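Local coordinates for NIF3-related protein (Bacillus cereus, PDB 2GX8) that is of unknown biochemical function but binds zinc at a dimetal site of the Nif3 family and carries a probable regulatory domain, at residues C[64-69]-C[383-388]; C[77-82]-C[113-118]; C[87-92]-C[119-124]. One frame throughout, in Å; residues are numbered along the deposited sequence.

The three contacts belong to one alpha/beta unit of the NIF3-related chain. Contacts 1 and 3 lie in the same sheet, with their centres about 10 Å apart. Strand 66-70 of contact 1 pairs directly with strand 88-91 of contact 3, for example through L68 O and I90 N at 2.7 Å. Contact 2 joins two helices that cover one face of that sheet, its centre about 8 Å from contact 3 and about 13 Å from contact 1. E80 of contact 2 reaches S387 of contact 1. C116 and I121 join contacts 2 and 3. H92, next after A91, binds zinc; the side chain of I69 is about 12 Å from a zinc ion.

Contact 1: C[64-69]-C[383-388]; sequences VRHVLI and HIHASQ
The rings of H66 and H385 meet rim to rim, with planes 15° apart. With H383 they form a histidine cluster on two parallel beta strands, 66-69 and 383-386, the latter outermost in the sheet within this chain. H385 NE2 lies at the edge of the H66 ring, 2.9 Å from H66 CD2. That is very short for carbon and nitrogen, and the fine placement of the rings is doubtful. The H383 ring is nearly parallel to that of H66 but slid aside, so the two barely overlap. One face of the H383 ring carries H385 CE1 near its rim. H383 ND1 lies over one face of the H385 ring, likewise toward the rim, 3.2 Å above the plane. H66 CB and V67 O lie at the edge of the H385 ring.

Five backbone bonds run between the strands. The residues R65, V67 and I69 alternate with H383, H385 and S387. The shortest is from I69 N to H385 O, at 2.7 Å.

The opposite face is apolar. V67 and I384 lie side by side, with V67 CG2 3.8 Å from I384 CD1. I384 CG2 also touches I69 CG1, at 3.7 Å. In I384, chi1 (-45°) sets CG1 on the V67 side and CG2 on the I69 side; chi2 (-59°) then brings CD1 to V67. Helix 362-377 covers this side.

S387 OG is held by E80. L68 CD1 rests 3.7 Å from S387 N.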
ATOM      1  N   VAL C  64      20.426 -36.088 -19.450  1.00 58.08           N
ATOM      2  CA  VAL C  64      21.416 -34.994 -19.385  1.00 57.38           C
ATOM      3  C   VAL C  64      22.855 -35.540 -19.322  1.00 57.60           C
ATOM      4  O   VAL C  64      23.281 -36.034 -18.279  1.00 59.53           O
ATOM      5  CB  VAL C  64      21.153 -34.072 -18.160  1.00 57.02           C
ATOM      6  CG1 VAL C  64      22.165 -32.916 -18.107  1.00 56.34           C
ATOM      7  CG2 VAL C  64      19.734 -33.529 -18.171  1.00 57.33           C
ATOM      8  N   ARG C  65      23.592 -35.458 -20.432  1.00 57.13           N
ATOM      9  CA  ARG C  65      24.967 -35.963 -20.502  1.00 57.15           C
ATOM     10  C   ARG C  65      25.996 -34.927 -20.069  1.00 55.84           C
ATOM     11  O   ARG C  65      27.106 -35.283 -19.700  1.00 56.31           O
ATOM     12  CB  ARG C  65      25.332 -36.378 -21.932  1.00 56.78           C
ATOM     13  CG  ARG C  65      24.416 -37.378 -22.630  1.00 59.31           C
ATOM     14  CD  ARG C  65      24.836 -37.477 -24.108  1.00 59.81           C
ATOM     15  NE  ARG C  65      23.904 -38.197 -24.987  1.00 65.60           N
ATOM     16  CZ  ARG C  65      23.898 -39.518 -25.161  1.00 69.52           C
ATOM     17  NH1 ARG C  65      24.752 -40.285 -24.488  1.00 69.86           N
ATOM     18  NH2 ARG C  65      23.026 -40.083 -25.997  1.00 71.00           N
ATOM     19  N   HIS C  66      25.645 -33.649 -20.169  1.00 55.18           N
ATOM     20  CA  HIS C  66      26.551 -32.542 -19.859  1.00 54.16           C
ATOM     21  C   HIS C  66      25.795 -31.383 -19.270  1.00 52.63           C
ATOM     22  O   HIS C  66      24.704 -31.071 -19.728  1.00 53.46           O
ATOM     23  CB  HIS C  66      27.216 -31.995 -21.117  1.00 54.91           C
ATOM     24  CG  HIS C  66      28.177 -32.931 -21.774  1.00 55.33           C
ATOM     25  ND1 HIS C  66      27.774 -33.915 -22.655  1.00 58.48           N
ATOM     26  CD2 HIS C  66      29.527 -32.998 -21.724  1.00 55.54           C
ATOM     27  CE1 HIS C  66      28.834 -34.570 -23.089  1.00 57.59           C
ATOM     28  NE2 HIS C  66      29.910 -34.031 -22.541  1.00 57.22           N
ATOM     29  N   VAL C  67      26.395 -30.733 -18.277  1.00 51.29           N
ATOM     30  CA  VAL C  67      25.799 -29.561 -17.594  1.00 50.41           C
ATOM     31  C   VAL C  67      26.814 -28.409 -17.567  1.00 50.82           C
ATOM     32  O   VAL C  67      28.019 -28.658 -17.452  1.00 49.68           O
ATOM     33  CB  VAL C  67      25.405 -29.915 -16.132  1.00 50.98           C
ATOM     34  CG1 VAL C  67      24.539 -28.865 -15.509  1.00 45.90           C
ATOM     35  CG2 VAL C  67      24.656 -31.284 -16.096  1.00 50.35           C
ATOM     36  N   LEU C  68      26.332 -27.156 -17.652  1.00 50.68           N
ATOM     37  CA  LEU C  68      27.213 -25.991 -17.606  1.00 50.62           C
ATOM     38  C   LEU C  68      26.938 -25.103 -16.381  1.00 53.14           C
ATOM     39  O   LEU C  68      25.776 -24.728 -16.115  1.00 53.96           O
ATOM     40  CB  LEU C  68      27.054 -25.142 -18.880  1.00 51.15           C
ATOM     41  CG  LEU C  68      28.001 -23.959 -19.123  1.00 50.00           C
ATOM     42  CD1 LEU C  68      29.431 -24.443 -19.347  1.00 47.27           C
ATOM     43  CD2 LEU C  68      27.542 -23.129 -20.326  1.00 46.20           C
ATOM     44  N   ILE C  69      27.992 -24.764 -15.642  1.00 51.49           N
ATOM     45  CA  ILE C  69      27.829 -23.858 -14.534  1.00 50.13           C
ATOM     46  C   ILE C  69      28.189 -22.460 -15.051  1.00 51.24           C
ATOM     47  O   ILE C  69      29.281 -22.252 -15.604  1.00 50.51           O
ATOM     48  CB  ILE C  69      28.721 -24.210 -13.337  1.00 51.03           C
ATOM     49  CG1 ILE C  69      28.678 -25.720 -13.041  1.00 46.57           C
ATOM     50  CG2 ILE C  69      28.263 -23.454 -12.122  1.00 47.90           C
ATOM     51  CD1 ILE C  69      27.283 -26.207 -12.705  1.00 45.53           C
ATOM     52  N   HIS C 383      29.087 -35.066 -17.234  1.00 53.73           N
ATOM     53  CA  HIS C 383      30.285 -34.256 -17.208  1.00 54.79           C
ATOM     54  C   HIS C 383      29.814 -32.829 -16.856  1.00 53.92           C
ATOM     55  O   HIS C 383      28.973 -32.271 -17.546  1.00 54.71           O
ATOM     56  CB  HIS C 383      30.930 -34.287 -18.596  1.00 55.50           C
ATOM     57  CG  HIS C 383      32.340 -33.768 -18.642  1.00 60.34           C
ATOM     58  ND1 HIS C 383      32.723 -32.571 -18.064  1.00 62.13           N
ATOM     59  CD2 HIS C 383      33.443 -34.250 -19.267  1.00 64.20           C
ATOM     60  CE1 HIS C 383      34.008 -32.359 -18.296  1.00 62.90           C
ATOM     61  NE2 HIS C 383      34.466 -33.358 -19.033  1.00 66.53           N
ATOM     62  N   ILE C 384      30.323 -32.242 -15.779  1.00 53.28           N
ATOM     63  CA  ILE C 384      29.930 -30.873 -15.418  1.00 52.56           C
ATOM     64  C   ILE C 384      31.003 -29.917 -15.950  1.00 52.54           C
ATOM     65  O   ILE C 384      32.192 -30.244 -15.918  1.00 52.65           O
ATOM     66  CB  ILE C 384      29.772 -30.697 -13.869  1.00 52.85           C
ATOM     67  CG1 ILE C 384      28.982 -31.860 -13.234  1.00 52.99           C
ATOM     68  CG2 ILE C 384      29.219 -29.332 -13.499  1.00 52.53           C
ATOM     69  CD1 ILE C 384      27.586 -32.074 -13.748  1.00 52.62           C
ATOM     70  N   HIS C 385      30.603 -28.747 -16.450  1.00 52.13           N
ATOM     71  CA  HIS C 385      31.580 -27.803 -16.976  1.00 51.29           C
ATOM     72  C   HIS C 385      31.459 -26.443 -16.315  1.00 51.66           C
ATOM     73  O   HIS C 385      30.375 -26.041 -15.903  1.00 52.57           O
ATOM     74  CB  HIS C 385      31.415 -27.619 -18.476  1.00 49.81           C
ATOM     75  CG  HIS C 385      31.336 -28.893 -19.253  1.00 51.12           C
ATOM     76  ND1 HIS C 385      32.436 -29.481 -19.847  1.00 49.24           N
ATOM     77  CD2 HIS C 385      30.277 -29.680 -19.564  1.00 51.64           C
ATOM     78  CE1 HIS C 385      32.058 -30.574 -20.483  1.00 49.57           C
ATOM     79  NE2 HIS C 385      30.755 -30.724 -20.319  1.00 51.93           N
ATOM     80  N   ALA C 386      32.584 -25.743 -16.214  1.00 51.75           N
ATOM     81  CA  ALA C 386      32.620 -24.387 -15.689  1.00 52.41           C
ATOM     82  C   ALA C 386      32.854 -23.455 -16.866  1.00 52.92           C
ATOM     83  O   ALA C 386      33.932 -23.459 -17.447  1.00 52.99           O
ATOM     84  CB  ALA C 386      33.725 -24.240 -14.702  1.00 52.30           C
ATOM     85  N   SER C 387      31.836 -22.675 -17.220  1.00 54.24           N
ATOM     86  CA  SER C 387      31.911 -21.711 -18.317  1.00 54.74           C
ATOM     87  C   SER C 387      33.190 -20.899 -18.296  1.00 55.06           C
ATOM     88  O   SER C 387      33.578 -20.358 -17.258  1.00 55.22           O
ATOM     89  CB  SER C 387      30.743 -20.762 -18.232  1.00 54.94           C
ATOM     90  OG  SER C 387      30.753 -19.874 -19.329  1.00 56.21           O
ATOM     91  N   GLN C 388      33.839 -20.808 -19.448  1.00 55.75           N
ATOM     92  CA  GLN C 388      35.121 -20.137 -19.546  1.00 57.33           C
ATOM     93  C   GLN C 388      34.984 -18.658 -19.865  1.00 57.84           C
ATOM     94  O   GLN C 388      35.914 -17.861 -19.638  1.00 58.44           O
ATOM     95  CB  GLN C 388      35.967 -20.799 -20.634  1.00 57.54           C
ATOM     96  CG  GLN C 388      36.279 -22.270 -20.446  1.00 61.49           C
ATOM     97  CD  GLN C 388      37.357 -22.543 -19.409  1.00 65.55           C
ATOM     98  OE1 GLN C 388      37.175 -22.318 -18.207  1.00 66.54           O
ATOM     99  NE2 GLN C 388      38.476 -23.089 -19.874  1.00 68.03           N
TER

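Contact 2: C[77-82]-C[113-118]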
ATOM      1  N   VAL C  77      27.358 -17.517 -23.632  1.00 57.96           N
ATOM      2  CA  VAL C  77      27.348 -18.647 -22.678  1.00 56.44           C
ATOM      3  C   VAL C  77      26.450 -19.783 -23.217  1.00 56.85           C
ATOM      4  O   VAL C  77      26.787 -20.970 -23.086  1.00 55.83           O
ATOM      5  CB  VAL C  77      26.916 -18.224 -21.238  1.00 55.80           C
ATOM      6  CG1 VAL C  77      26.591 -19.445 -20.373  1.00 54.33           C
ATOM      7  CG2 VAL C  77      27.976 -17.372 -20.578  1.00 54.48           C
ATOM      8  N   VAL C  78      25.323 -19.405 -23.837  1.00 56.37           N
ATOM      9  CA  VAL C  78      24.404 -20.365 -24.447  1.00 55.72           C
ATOM     10  C   VAL C  78      25.088 -21.035 -25.659  1.00 56.89           C
ATOM     11  O   VAL C  78      24.955 -22.250 -25.844  1.00 57.44           O
ATOM     12  CB  VAL C  78      23.009 -19.738 -24.810  1.00 55.96           C
ATOM     13  CG1 VAL C  78      22.060 -20.809 -25.312  1.00 55.37           C
ATOM     14  CG2 VAL C  78      22.362 -19.085 -23.599  1.00 50.92           C
ATOM     15  N   ASP C  79      25.836 -20.261 -26.461  1.00 57.16           N
ATOM     16  CA  ASP C  79      26.585 -20.830 -27.590  1.00 58.22           C
ATOM     17  C   ASP C  79      27.552 -21.889 -27.064  1.00 58.20           C
ATOM     18  O   ASP C  79      27.791 -22.897 -27.728  1.00 58.66           O
ATOM     19  CB  ASP C  79      27.435 -19.794 -28.354  1.00 58.43           C
ATOM     20  CG  ASP C  79      26.618 -18.791 -29.154  1.00 61.15           C
ATOM     21  OD1 ASP C  79      25.429 -19.039 -29.472  1.00 63.21           O
ATOM     22  OD2 ASP C  79      27.206 -17.740 -29.492  1.00 62.54           O
ATOM     23  N   GLU C  80      28.112 -21.642 -25.876  1.00 58.02           N
ATOM     24  CA  GLU C  80      29.088 -22.550 -25.265  1.00 57.76           C
ATOM     25  C   GLU C  80      28.446 -23.870 -24.853  1.00 57.41           C
ATOM     26  O   GLU C  80      29.039 -24.940 -24.991  1.00 56.94           O
ATOM     27  CB  GLU C  80      29.728 -21.895 -24.051  1.00 57.48           C
ATOM     28  CG  GLU C  80      30.909 -22.667 -23.486  1.00 59.29           C
ATOM     29  CD  GLU C  80      31.457 -22.055 -22.215  1.00 60.23           C
ATOM     30  OE1 GLU C  80      32.679 -22.190 -21.974  1.00 61.53           O
ATOM     31  OE2 GLU C  80      30.669 -21.419 -21.474  1.00 60.40           O
ATOM     32  N   ALA C  81      27.217 -23.770 -24.355  1.00 56.59           N
ATOM     33  CA  ALA C  81      26.459 -24.920 -23.925  1.00 56.12           C
ATOM     34  C   ALA C  81      26.112 -25.802 -25.132  1.00 56.17           C
ATOM     35  O   ALA C  81      26.034 -27.028 -25.017  1.00 56.98           O
ATOM     36  CB  ALA C  81      25.213 -24.472 -23.205  1.00 55.96           C
ATOM     37  N   ILE C  82      25.920 -25.168 -26.286  1.00 55.91           N
ATOM     38  CA  ILE C  82      25.622 -25.874 -27.529  1.00 54.74           C
ATOM     39  C   ILE C  82      26.882 -26.565 -28.088  1.00 56.01           C
ATOM     40  O   ILE C  82      26.796 -27.678 -28.661  1.00 55.24           O
ATOM     41  CB  ILE C  82      24.958 -24.911 -28.545  1.00 54.11           C
ATOM     42  CG1 ILE C  82      23.692 -24.343 -27.932  1.00 50.83           C
ATOM     43  CG2 ILE C  82      24.590 -25.599 -29.838  1.00 53.00           C
ATOM     44  CD1 ILE C  82      23.044 -23.295 -28.764  1.00 50.31           C
ATOM     45  N   ILE C 113      16.605 -16.128 -24.700  1.00 55.95           N
ATOM     46  CA  ILE C 113      15.484 -17.021 -24.360  1.00 56.12           C
ATOM     47  C   ILE C 113      15.128 -17.894 -25.571  1.00 56.80           C
ATOM     48  O   ILE C 113      14.897 -19.103 -25.445  1.00 56.80           O
ATOM     49  CB  ILE C 113      14.276 -16.177 -23.910  1.00 55.96           C
ATOM     50  CG1 ILE C 113      14.637 -15.427 -22.619  1.00 54.06           C
ATOM     51  CG2 ILE C 113      13.058 -17.033 -23.642  1.00 53.13           C
ATOM     52  CD1 ILE C 113      13.591 -14.441 -22.231  1.00 53.16           C
ATOM     53  N   GLU C 114      15.105 -17.270 -26.747  1.00 57.43           N
ATOM     54  CA  GLU C 114      14.809 -17.972 -28.021  1.00 57.35           C
ATOM     55  C   GLU C 114      15.856 -19.041 -28.319  1.00 56.84           C
ATOM     56  O   GLU C 114      15.524 -20.169 -28.698  1.00 59.06           O
ATOM     57  CB  GLU C 114      14.775 -16.959 -29.167  1.00 55.84           C
ATOM     58  CG  GLU C 114      14.592 -17.568 -30.551  1.00 57.07           C
ATOM     59  CD  GLU C 114      14.620 -16.530 -31.670  1.00 58.24           C
ATOM     60  OE1 GLU C 114      15.534 -15.683 -31.653  1.00 58.61           O
ATOM     61  OE2 GLU C 114      13.744 -16.577 -32.569  1.00 57.55           O
ATOM     62  N   LYS C 115      17.124 -18.687 -28.155  1.00 57.21           N
ATOM     63  CA  LYS C 115      18.205 -19.630 -28.394  1.00 56.82           C
ATOM     64  C   LYS C 115      18.098 -20.829 -27.433  1.00 57.08           C
ATOM     65  O   LYS C 115      18.279 -21.976 -27.857  1.00 57.10           O
ATOM     66  CB  LYS C 115      19.556 -18.925 -28.318  1.00 56.27           C
ATOM     67  CG  LYS C 115      20.753 -19.823 -28.561  1.00 58.38           C
ATOM     68  CD  LYS C 115      22.035 -19.030 -28.911  1.00 57.59           C
ATOM     69  CE  LYS C 115      22.006 -18.603 -30.385  1.00 59.15           C
ATOM     70  NZ  LYS C 115      23.186 -17.803 -30.801  1.00 61.41           N
ATOM     71  N   CYS C 116      17.758 -20.566 -26.167  1.00 56.99           N
ATOM     72  CA  CYS C 116      17.555 -21.626 -25.151  1.00 57.54           C
ATOM     73  C   CYS C 116      16.377 -22.504 -25.492  1.00 56.76           C
ATOM     74  O   CYS C 116      16.461 -23.736 -25.434  1.00 59.07           O
ATOM     75  CB  CYS C 116      17.292 -21.024 -23.772  1.00 56.35           C
ATOM     76  SG  CYS C 116      18.663 -20.171 -23.049  1.00 65.34           S
ATOM     77  N   ILE C 117      15.258 -21.879 -25.832  1.00 56.42           N
ATOM     78  CA  ILE C 117      14.074 -22.660 -26.194  1.00 56.71           C
ATOM     79  C   ILE C 117      14.238 -23.471 -27.469  1.00 55.43           C
ATOM     80  O   ILE C 117      13.907 -24.649 -27.478  1.00 59.00           O
ATOM     81  CB  ILE C 117      12.788 -21.811 -26.229  1.00 57.48           C
ATOM     82  CG1 ILE C 117      12.325 -21.558 -24.788  1.00 56.00           C
ATOM     83  CG2 ILE C 117      11.681 -22.540 -27.018  1.00 56.89           C
ATOM     84  CD1 ILE C 117      10.968 -20.897 -24.683  1.00 58.54           C
ATOM     85  N   LYS C 118      14.756 -22.871 -28.533  1.00 54.21           N
ATOM     86  CA  LYS C 118      14.955 -23.596 -29.790  1.00 52.66           C
ATOM     87  C   LYS C 118      15.921 -24.771 -29.684  1.00 52.58           C
ATOM     88  O   LYS C 118      15.826 -25.748 -30.428  1.00 51.71           O
ATOM     89  CB  LYS C 118      15.427 -22.661 -30.903  1.00 52.31           C
ATOM     90  CG  LYS C 118      14.357 -21.743 -31.411  1.00 52.62           C
ATOM     91  CD  LYS C 118      14.762 -21.103 -32.697  1.00 52.41           C
ATOM     92  CE  LYS C 118      13.701 -20.115 -33.141  1.00 53.18           C
ATOM     93  NZ  LYS C 118      13.972 -19.596 -34.518  1.00 52.99           N
TER
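V78 and K115 pack side chain to side chain between two helices that run nearly parallel, their segment axes 10.4 Å apart and inclined at 16°. The helices are the crossovers of two successive beta-alpha-beta units. Helix 75-84 links strands 66-70 and 88-91, and helix 108-118 links strands 88-91 and 122-125. They lie beside each other on one side of the sheet.

The tight part is on the sheet side. V78 CG1 touches the aliphatic stem of K115, 3.6 Å from its CG. The two side chains slide past each other in opposite directions. V78 CG2 turns to the sulphur of C116, at 3.9 Å from SG. V78 and C116 are both buried, and V78 also packs on I121, which leads into strand 122-125.

The outer side is looser. I82 is exposed, and its CD1 only grazes K115 CG, at 4.2 Å. The polar part of the contact is here. The chain of K115 leaves with CG anti to the backbone N, then bends at chi3 (-79°), and this brings its ammonium group back to D79. E75 supplies a second carboxylate to the same NZ, so the lysine charge is shared by two acids of the facing helix. Away from this pair, I117 and K118 turn to the second subunit, where they meet I117 of that subunit. The D79 salt bridge uses the syn lone pair of OD1, with K115 NZ 2.9 Å away.

Contact 3: C[87-92]-C[119-124]. With ZN (zinc ion), chain M.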
ATOM      1  N   ASN C  87      22.551 -29.604 -22.006  1.00 52.78           N
ATOM      2  CA  ASN C  87      21.161 -29.196 -22.131  1.00 53.43           C
ATOM      3  C   ASN C  87      20.576 -28.675 -20.825  1.00 53.06           C
ATOM      4  O   ASN C  87      19.350 -28.660 -20.654  1.00 54.56           O
ATOM      5  CB  ASN C  87      20.303 -30.314 -22.758  1.00 52.65           C
ATOM      6  CG  ASN C  87      20.344 -31.596 -21.969  1.00 50.61           C
ATOM      7  OD1 ASN C  87      21.182 -31.769 -21.095  1.00 53.90           O
ATOM      8  ND2 ASN C  87      19.433 -32.515 -22.282  1.00 48.89           N
ATOM      9  N   VAL C  88      21.466 -28.284 -19.906  1.00 53.47           N
ATOM     10  CA  VAL C  88      21.102 -27.682 -18.623  1.00 52.04           C
ATOM     11  C   VAL C  88      22.207 -26.745 -18.204  1.00 54.08           C
ATOM     12  O   VAL C  88      23.379 -27.161 -18.092  1.00 53.53           O
ATOM     13  CB  VAL C  88      20.945 -28.676 -17.440  1.00 53.30           C
ATOM     14  CG1 VAL C  88      20.671 -27.901 -16.146  1.00 50.44           C
ATOM     15  CG2 VAL C  88      19.818 -29.718 -17.670  1.00 51.15           C
ATOM     16  N   ILE C  89      21.832 -25.490 -17.955  1.00 51.90           N
ATOM     17  CA  ILE C  89      22.768 -24.514 -17.441  1.00 54.05           C
ATOM     18  C   ILE C  89      22.368 -24.117 -16.004  1.00 54.58           C
ATOM     19  O   ILE C  89      21.212 -23.708 -15.751  1.00 55.43           O
ATOM     20  CB  ILE C  89      22.812 -23.229 -18.313  1.00 53.29           C
ATOM     21  CG1 ILE C  89      23.182 -23.568 -19.771  1.00 56.11           C
ATOM     22  CG2 ILE C  89      23.761 -22.265 -17.723  1.00 50.94           C
ATOM     23  CD1 ILE C  89      23.189 -22.347 -20.760  1.00 54.12           C
ATOM     24  N   ILE C  90      23.293 -24.273 -15.061  1.00 53.93           N
ATOM     25  CA  ILE C  90      23.031 -23.835 -13.706  1.00 54.60           C
ATOM     26  C   ILE C  90      23.704 -22.499 -13.578  1.00 55.01           C
ATOM     27  O   ILE C  90      24.934 -22.396 -13.623  1.00 56.24           O
ATOM     28  CB  ILE C  90      23.561 -24.799 -12.650  1.00 55.29           C
ATOM     29  CG1 ILE C  90      22.771 -26.080 -12.688  1.00 53.18           C
ATOM     30  CG2 ILE C  90      23.401 -24.204 -11.239  1.00 55.40           C
ATOM     31  CD1 ILE C  90      23.298 -27.104 -11.749  1.00 57.73           C
ATOM     32  N   ALA C  91      22.888 -21.464 -13.416  1.00 55.56           N
ATOM     33  CA  ALA C  91      23.380 -20.096 -13.344  1.00 54.10           C
ATOM     34  C   ALA C  91      23.111 -19.468 -12.009  1.00 55.57           C
ATOM     35  O   ALA C  91      22.071 -19.737 -11.408  1.00 56.90           O
ATOM     36  CB  ALA C  91      22.710 -19.269 -14.409  1.00 54.50           C
ATOM     37  N   HIS C  92      24.015 -18.576 -11.588  1.00 53.94           N
ATOM     38  CA  HIS C  92      23.932 -17.905 -10.328  1.00 53.62           C
ATOM     39  C   HIS C  92      22.973 -16.742 -10.373  1.00 53.61           C
ATOM     40  O   HIS C  92      22.181 -16.558  -9.441  1.00 50.98           O
ATOM     41  CB  HIS C  92      25.318 -17.406  -9.932  1.00 53.62           C
ATOM     42  CG  HIS C  92      25.370 -16.754  -8.593  1.00 54.21           C
ATOM     43  ND1 HIS C  92      24.816 -17.326  -7.468  1.00 56.43           N
ATOM     44  CD2 HIS C  92      25.975 -15.617  -8.177  1.00 52.39           C
ATOM     45  CE1 HIS C  92      25.037 -16.545  -6.428  1.00 49.57           C
ATOM     46  NE2 HIS C  92      25.744 -15.509  -6.830  1.00 52.42           N
ATOM     47  N   ASN C 119      16.847 -24.671 -28.743  1.00 53.53           N
ATOM     48  CA  ASN C 119      17.859 -25.695 -28.566  1.00 53.61           C
ATOM     49  C   ASN C 119      17.623 -26.613 -27.390  1.00 53.36           C
ATOM     50  O   ASN C 119      18.552 -27.292 -26.961  1.00 52.82           O
ATOM     51  CB  ASN C 119      19.232 -25.031 -28.481  1.00 53.22           C
ATOM     52  CG  ASN C 119      19.677 -24.476 -29.816  1.00 56.14           C
ATOM     53  OD1 ASN C 119      20.054 -25.238 -30.725  1.00 57.32           O
ATOM     54  ND2 ASN C 119      19.647 -23.150 -29.951  1.00 53.70           N
ATOM     55  N   ASP C 120      16.389 -26.634 -26.878  1.00 53.58           N
ATOM     56  CA  ASP C 120      16.015 -27.496 -25.741  1.00 54.64           C
ATOM     57  C   ASP C 120      16.998 -27.376 -24.563  1.00 55.95           C
ATOM     58  O   ASP C 120      17.394 -28.394 -23.984  1.00 57.42           O
ATOM     59  CB  ASP C 120      15.886 -28.973 -26.170  1.00 53.52           C
ATOM     60  CG  ASP C 120      14.785 -29.204 -27.187  1.00 54.34           C
ATOM     61  OD1 ASP C 120      13.968 -28.291 -27.359  1.00 49.10           O
ATOM     62  OD2 ASP C 120      14.710 -30.317 -27.803  1.00 55.72           O
ATOM     63  N   ILE C 121      17.398 -26.143 -24.227  1.00 56.49           N
ATOM     64  CA  ILE C 121      18.324 -25.926 -23.120  1.00 57.01           C
ATOM     65  C   ILE C 121      17.590 -25.452 -21.881  1.00 56.97           C
ATOM     66  O   ILE C 121      16.900 -24.445 -21.938  1.00 57.96           O
ATOM     67  CB  ILE C 121      19.405 -24.906 -23.457  1.00 56.47           C
ATOM     68  CG1 ILE C 121      20.286 -25.449 -24.582  1.00 59.30           C
ATOM     69  CG2 ILE C 121      20.269 -24.589 -22.200  1.00 54.64           C
ATOM     70  CD1 ILE C 121      21.375 -24.468 -24.968  1.00 61.62           C
ATOM     71  N   ALA C 122      17.742 -26.192 -20.778  1.00 55.89           N
ATOM     72  CA  ALA C 122      17.098 -25.866 -19.531  1.00 54.34           C
ATOM     73  C   ALA C 122      17.962 -24.848 -18.796  1.00 54.18           C
ATOM     74  O   ALA C 122      19.184 -24.932 -18.822  1.00 52.82           O
ATOM     75  CB  ALA C 122      16.906 -27.106 -18.703  1.00 54.46           C
ATOM     76  N   ILE C 123      17.312 -23.868 -18.177  1.00 54.64           N
ATOM     77  CA  ILE C 123      17.999 -22.815 -17.447  1.00 54.44           C
ATOM     78  C   ILE C 123      17.497 -22.884 -16.006  1.00 55.71           C
ATOM     79  O   ILE C 123      16.304 -22.741 -15.732  1.00 54.06           O
ATOM     80  CB  ILE C 123      17.718 -21.437 -18.058  1.00 55.86           C
ATOM     81  CG1 ILE C 123      18.182 -21.371 -19.519  1.00 55.62           C
ATOM     82  CG2 ILE C 123      18.385 -20.298 -17.224  1.00 53.03           C
ATOM     83  CD1 ILE C 123      19.668 -21.593 -19.686  1.00 57.63           C
ATOM     84  N   TYR C 124      18.426 -23.111 -15.083  1.00 56.55           N
ATOM     85  CA  TYR C 124      18.090 -23.226 -13.684  1.00 56.51           C
ATOM     86  C   TYR C 124      18.790 -22.122 -12.896  1.00 56.91           C
ATOM     87  O   TYR C 124      20.003 -21.914 -13.055  1.00 58.73           O
ATOM     88  CB  TYR C 124      18.491 -24.632 -13.194  1.00 57.49           C
ATOM     89  CG  TYR C 124      18.285 -24.886 -11.717  1.00 57.63           C
ATOM     90  CD1 TYR C 124      19.283 -24.540 -10.792  1.00 58.15           C
ATOM     91  CD2 TYR C 124      17.131 -25.487 -11.244  1.00 56.42           C
ATOM     92  CE1 TYR C 124      19.135 -24.767  -9.452  1.00 56.53           C
ATOM     93  CE2 TYR C 124      16.971 -25.724  -9.872  1.00 57.91           C
ATOM     94  CZ  TYR C 124      17.989 -25.359  -8.996  1.00 57.33           C
ATOM     95  OH  TYR C 124      17.882 -25.563  -7.648  1.00 57.44           O
TER
HETATM   96 ZN    ZN M 375      25.603 -13.669  -5.567  1.00 60.75          ZN
HETATM   97  O   HOH W   1      17.439 -31.170 -24.090  1.00 60.13           O
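I89 N donates to A122 O at 2.8 Å; one step earlier A122 N donates to N87 O, from well above the carbonyl plane (54° out of it). The later donors, Y124 N to I89 O and A91 N to Y124 O, come in nearly in line with the carbonyl, the second at 2.9 Å. The CA of V88 adds a C-H contact to A122 O.

Apolar contacts lie on both faces. On the face of I89 and I123, the two side chains point the same way, and their CD1 atoms are 3.8 Å apart. I121 CG2 joins them, 3.9 Å from I89 CG1. CG1 of I123 stands anti to the carbonyl carbon, and a second turn (chi2 -61°) brings CD1 back toward I89. Helices 75-84 and 108-118 cover this face, with A81 on I89 and C116 on I123. On the other face, V88 CG2 meets A122 CB, and I90 CG2 comes obliquely to Y124 CD1 at 4.2 Å. Helix 31-38 packs here, on I90 and Y124. The hydroxyl of Y124 is hydrogen-bonded to E39.

The two strands are parallel and adjacent, the ends of a beta-alpha-beta unit whose crossover is helix 108-118. That helix ends in a Schellman motif, with D120 as the C-prime residue at positive phi.

Polar contacts gather round N87 and D120. A water accepts from N87 ND2 at 3.0 Å and donates to D120 O. N87 ND2 is also hydrogen-bonded to P63 O. The carboxylate of D120 pairs with K118 of the second subunit.

Metal binding is at the other end. H92 NE2 coordinates zinc at 2.2 Å, with D131 and E360 as further ligands. H92 ND1 is hydrogen-bonded to A126 O, so the ring is held at both nitrogens.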